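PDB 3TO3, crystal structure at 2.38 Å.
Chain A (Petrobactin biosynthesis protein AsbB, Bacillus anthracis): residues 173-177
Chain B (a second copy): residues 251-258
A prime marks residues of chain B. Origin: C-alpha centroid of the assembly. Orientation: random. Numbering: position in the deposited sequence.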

ATOM      1  N   PHE A 173       2.313   8.070  -0.420  1.00 49.79           N
ATOM      2  CA  PHE A 173       3.474   8.936  -0.164  1.00 42.86           C
ATOM      3  C   PHE A 173       4.000   8.771   1.280  1.00 49.78           C
ATOM      4  O   PHE A 173       3.246   8.928   2.251  1.00 43.22           O
ATOM      5  N   GLN A 174       5.281   8.428   1.422  1.00 40.91           N
ATOM      6  CA  GLN A 174       5.937   8.584   2.709  1.00 46.21           C
ATOM      7  C   GLN A 174       6.587   9.969   2.682  1.00 48.93           C
ATOM      8  O   GLN A 174       6.422  10.702   1.702  1.00 45.64           O
ATOM      9  N   TYR A 175       7.302  10.348   3.735  1.00 38.00           N
ATOM     10  CA  TYR A 175       7.738  11.752   3.845  1.00 45.26           C
ATOM     11  C   TYR A 175       8.694  12.314   2.729  1.00 45.09           C
ATOM     12  O   TYR A 175       8.527  13.457   2.276  1.00 46.28           O
ATOM     13  N   ARG A 176       9.658  11.520   2.264  1.00 43.98           N
ATOM     14  CA  ARG A 176      10.544  12.004   1.205  1.00 46.17           C
ATOM     15  C   ARG A 176       9.816  12.231  -0.139  1.00 48.81           C
ATOM     16  O   ARG A 176       9.969  13.282  -0.730  1.00 45.36           O
ATOM     17  N   ASP A 177       9.021  11.274  -0.610  1.00 42.26           N
ATOM     18  CA  ASP A 177       8.222  11.529  -1.807  1.00 46.98           C
ATOM     19  C   ASP A 177       7.326  12.764  -1.603  1.00 51.22           C
ATOM     20  O   ASP A 177       7.221  13.602  -2.503  1.00 46.79           O
TER
ATOM     21  N   TRP B 251      11.761   2.946  10.002  1.00 32.82           N
ATOM     22  CA  TRP B 251      11.688   4.235  10.689  1.00 39.53           C
ATOM     23  C   TRP B 251      11.131   5.305   9.750  1.00 36.58           C
ATOM     24  O   TRP B 251      10.200   6.015  10.092  1.00 43.12           O
ATOM     25  N   GLU B 252      11.691   5.400   8.562  1.00 44.14           N
ATOM     26  CA  GLU B 252      11.297   6.470   7.662  1.00 46.96           C
ATOM     27  C   GLU B 252       9.991   6.246   6.923  1.00 43.14           C
ATOM     28  O   GLU B 252       9.388   7.199   6.457  1.00 40.69           O
ATOM     29  N   ASN B 253       9.665   4.996   6.623  1.00 40.99           N
ATOM     30  CA  ASN B 253       8.448   4.732   5.867  1.00 39.05           C
ATOM     31  C   ASN B 253       7.237   4.317   6.654  1.00 47.93           C
ATOM     32  O   ASN B 253       6.134   4.226   6.113  1.00 46.80           O
ATOM     33  N   PHE B 254       7.458   4.030   7.930  1.00 48.41           N
ATOM     34  CA  PHE B 254       6.387   3.524   8.760  1.00 42.53           C
ATOM     35  C   PHE B 254       6.217   4.194  10.134  1.00 40.39           C
ATOM     36  O   PHE B 254       5.139   4.715  10.459  1.00 46.42           O
ATOM     37  N   ILE B 255       7.250   4.099  10.972  1.00 37.85           N
ATOM     38  CA  ILE B 255       7.205   4.714  12.292  1.00 35.40           C
ATOM     39  C   ILE B 255       6.927   6.225  12.250  1.00 36.79           C
ATOM     40  O   ILE B 255       5.968   6.689  12.850  1.00 35.30           O
ATOM     41  N   ILE B 256       7.752   6.980  11.537  1.00 35.98           N
ATOM     42  CA  ILE B 256       7.604   8.429  11.525  1.00 38.97           C
ATOM     43  C   ILE B 256       6.207   8.826  11.108  1.00 49.71           C
ATOM     44  O   ILE B 256       5.624   9.752  11.671  1.00 53.99           O
ATOM     45  N   SER B 257       5.668   8.159  10.090  1.00 43.24           N
ATOM     46  CA  SER B 257       4.382   8.593   9.579  1.00 43.22           C
ATOM     47  C   SER B 257       3.215   8.070  10.402  1.00 50.38           C
ATOM     48  O   SER B 257       2.175   8.713  10.446  1.00 56.15           O
ATOM     49  N   ASN B 258       3.339   6.874  10.976  1.00 45.42           N
ATOM     50  CA  ASN B 258       2.238   6.324  11.791  1.00 47.10           C
ATOM     51  C   ASN B 258       2.276   6.546  13.313  1.00 46.29           C
ATOM     52  O   ASN B 258       1.359   6.180  14.030  1.00 44.58           O
TER

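The start of a chain A helix meets the flank of a chain B helix, and Gln174, at the N-cap position, has the largest area covered by the other stretch. Its CA-to-CB bond points toward chain B, and chi1 and chi2 both lie in m (-68° and -55°), which folds the chain so that its amide lies against the partner helix. There Gln174 NE2 donates a hydrogen bond to Ser257′ OG at 2.8 Å. Ser257′, whose CA-to-CB bond points toward chain A, adopts p and presents its hydroxyl as the acceptor. An amide also suits a place where both kinds of polar partner are needed: Gln174 OE1 accepts from water 2 at 2.8 Å, and that water also lies 3.3 Å from Ser257′ OG. Gln174 NE2 also gives a weak hydrogen bond to water 1, at 2.9 Å.

Tyr175, also pointing toward chain B, meets Glu252′ and Ile256′. Its chi1 of 91° lies between wells, and its chi2 of 81° is usual for an aromatic ring. The ring carries Tyr175 OH to Glu252′ OE2, 2.6 Å away, in a weak hydrogen bond, while Tyr175 CE2 rests 4.2 Å from Ile256′ CD1. Tyrosine thus combines an apolar flank with a polar tip. Ile256′ (m, t) points toward chain A and supplies the aliphatic surface.

The CA-to-CB bond of Glu252′ points sideways relative to chain A, but with chi1 in m and chi2 in t the end of the side chain comes nearer. Arg176 bends through chi3 in p, placing Arg176 NH1 3.6 Å from Glu252′ OE2 in a long salt bridge, with OE2 at the edge of the guanidinium, near its plane; Arg176 NH1 also donates weakly to Tyr175 OH at 2.9 Å.

Water serves the helix start as well. Water 1 accepts from Tyr175 N (2.6 Å) and donates to Glu252′ O (2.9 Å); water 3 accepts from Arg176 N (3.2 Å) and donates to Asn253′ OD1 (3.1 Å). The CA-to-CB bond of Asn253′ points sideways, and with chi1 in m (-53°) Asn253′ OD1 lies 3.5 Å from Gln174 CB.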

ATOM      1  CB  PHE A 173       3.162  10.422  -0.405  1.00 43.91           C
ATOM      2  CG  PHE A 173       3.290  10.864  -1.833  1.00 50.82           C
ATOM      3  CD1 PHE A 173       3.555   9.948  -2.854  1.00 51.45           C
ATOM      4  CD2 PHE A 173       3.142  12.215  -2.163  1.00 49.16           C
ATOM      5  CE1 PHE A 173       3.660  10.368  -4.180  1.00 51.33           C
ATOM      6  CE2 PHE A 173       3.253  12.646  -3.479  1.00 55.04           C
ATOM      7  CZ  PHE A 173       3.512  11.719  -4.501  1.00 55.27           C
ATOM      8  CB  GLN A 174       6.927   7.444   2.964  1.00 47.34           C
ATOM      9  CG  GLN A 174       6.202   6.108   3.154  1.00 56.36           C
ATOM     10  CD  GLN A 174       5.134   6.189   4.268  1.00 67.83           C
ATOM     11  OE1 GLN A 174       3.973   5.803   4.064  1.00 65.62           O
ATOM     12  NE2 GLN A 174       5.531   6.697   5.451  1.00 57.24           N
ATOM     13  CB  TYR A 175       8.255  12.052   5.263  1.00 39.09           C
ATOM     14  CG  TYR A 175       9.731  11.829   5.446  1.00 43.93           C
ATOM     15  CD1 TYR A 175      10.654  12.782   5.042  1.00 42.45           C
ATOM     16  CD2 TYR A 175      10.207  10.694   6.097  1.00 52.19           C
ATOM     17  CE1 TYR A 175      12.038  12.598   5.264  1.00 47.32           C
ATOM     18  CE2 TYR A 175      11.583  10.498   6.311  1.00 55.65           C
ATOM     19  CZ  TYR A 175      12.488  11.447   5.887  1.00 50.10           C
ATOM     20  OH  TYR A 175      13.835  11.240   6.098  1.00 51.96           O
ATOM     21  CB  ARG A 176      11.822  11.156   1.042  1.00 44.10           C
ATOM     22  CG  ARG A 176      12.496  10.803   2.361  1.00 61.67           C
ATOM     23  CD  ARG A 176      13.879  10.190   2.130  1.00 62.85           C
ATOM     24  NE  ARG A 176      14.781  11.227   1.652  1.00 61.62           N
ATOM     25  CZ  ARG A 176      15.501  12.018   2.450  1.00 62.88           C
ATOM     26  NH1 ARG A 176      15.454  11.867   3.768  1.00 53.08           N
ATOM     27  NH2 ARG A 176      16.283  12.955   1.921  1.00 64.03           N
ATOM     28  CB  ASP A 177       7.372  10.321  -2.202  1.00 36.50           C
ATOM     29  CG  ASP A 177       8.150   9.248  -2.971  1.00 50.97           C
ATOM     30  OD1 ASP A 177       9.194   9.542  -3.635  1.00 49.54           O
ATOM     31  OD2 ASP A 177       7.685   8.079  -2.913  1.00 47.41           O
TER
ATOM     32  CB  TRP B 251      13.053   4.654  11.258  1.00 29.81           C
ATOM     33  CG  TRP B 251      13.115   6.050  11.792  1.00 36.72           C
ATOM     34  CD1 TRP B 251      13.801   7.089  11.254  1.00 38.67           C
ATOM     35  CD2 TRP B 251      12.474   6.567  12.971  1.00 39.01           C
ATOM     36  NE1 TRP B 251      13.628   8.217  11.999  1.00 37.57           N
ATOM     37  CE2 TRP B 251      12.819   7.931  13.065  1.00 41.63           C
ATOM     38  CE3 TRP B 251      11.631   6.012  13.949  1.00 42.68           C
ATOM     39  CZ2 TRP B 251      12.352   8.767  14.104  1.00 41.29           C
ATOM     40  CZ3 TRP B 251      11.175   6.834  14.993  1.00 39.38           C
ATOM     41  CH2 TRP B 251      11.542   8.202  15.056  1.00 41.12           C
ATOM     42  CB  GLU B 252      12.385   6.693   6.622  1.00 45.58           C
ATOM     43  CG  GLU B 252      13.607   7.373   7.144  1.00 57.54           C
ATOM     44  CD  GLU B 252      14.579   7.669   6.022  1.00 69.07           C
ATOM     45  OE1 GLU B 252      15.332   6.746   5.648  1.00 73.77           O
ATOM     46  OE2 GLU B 252      14.571   8.808   5.501  1.00 72.45           O
ATOM     47  CB  ASN B 253       8.736   3.805   4.701  1.00 39.15           C
ATOM     48  CG  ASN B 253       9.870   4.326   3.861  1.00 40.69           C
ATOM     49  OD1 ASN B 253       9.727   5.356   3.203  1.00 53.71           O
ATOM     50  ND2 ASN B 253      11.020   3.661   3.920  1.00 39.32           N
ATOM     51  CB  PHE B 254       6.344   1.987   8.796  1.00 35.45           C
ATOM     52  CG  PHE B 254       5.032   1.460   9.264  1.00 42.81           C
ATOM     53  CD1 PHE B 254       3.966   1.353   8.387  1.00 44.32           C
ATOM     54  CD2 PHE B 254       4.838   1.123  10.608  1.00 45.31           C
ATOM     55  CE1 PHE B 254       2.728   0.880   8.819  1.00 49.27           C
ATOM     56  CE2 PHE B 254       3.614   0.661  11.053  1.00 43.66           C
ATOM     57  CZ  PHE B 254       2.554   0.531  10.160  1.00 50.39           C
ATOM     58  CB  ILE B 255       8.482   4.471  13.126  1.00 37.90           C
ATOM     59  CG1 ILE B 255       8.917   3.021  13.060  1.00 33.01           C
ATOM     60  CG2 ILE B 255       8.209   4.825  14.585  1.00 42.69           C
ATOM     61  CD1 ILE B 255       7.849   2.069  13.505  1.00 37.35           C
ATOM     62  CB  ILE B 256       8.590   9.110  10.563  1.00 48.57           C
ATOM     63  CG1 ILE B 256      10.006   9.007  11.089  1.00 60.52           C
ATOM     64  CG2 ILE B 256       8.306  10.582  10.475  1.00 52.89           C
ATOM     65  CD1 ILE B 256      10.942   9.997  10.456  1.00 68.89           C
ATOM     66  CB  SER B 257       4.215   8.229   8.110  1.00 48.67           C
ATOM     67  OG  SER B 257       4.342   6.833   7.939  1.00 47.39           O
ATOM     68  CB  ASN B 258       2.099   4.826  11.517  1.00 42.62           C
ATOM     69  CG  ASN B 258       1.654   4.531  10.082  1.00 44.30           C
ATOM     70  OD1 ASN B 258       2.475   4.283   9.200  1.00 46.42           O
ATOM     71  ND2 ASN B 258       0.356   4.516   9.865  1.00 51.13           N
TER
HETATM   72  O   HOH W   1       7.226   9.039   5.964  1.00 38.34           O
HETATM   73  O   HOH W   2       1.945   5.672   6.051  1.00 56.98           O
HETATM   74  O   HOH W   3      10.129   8.375   2.902  1.00 44.82           O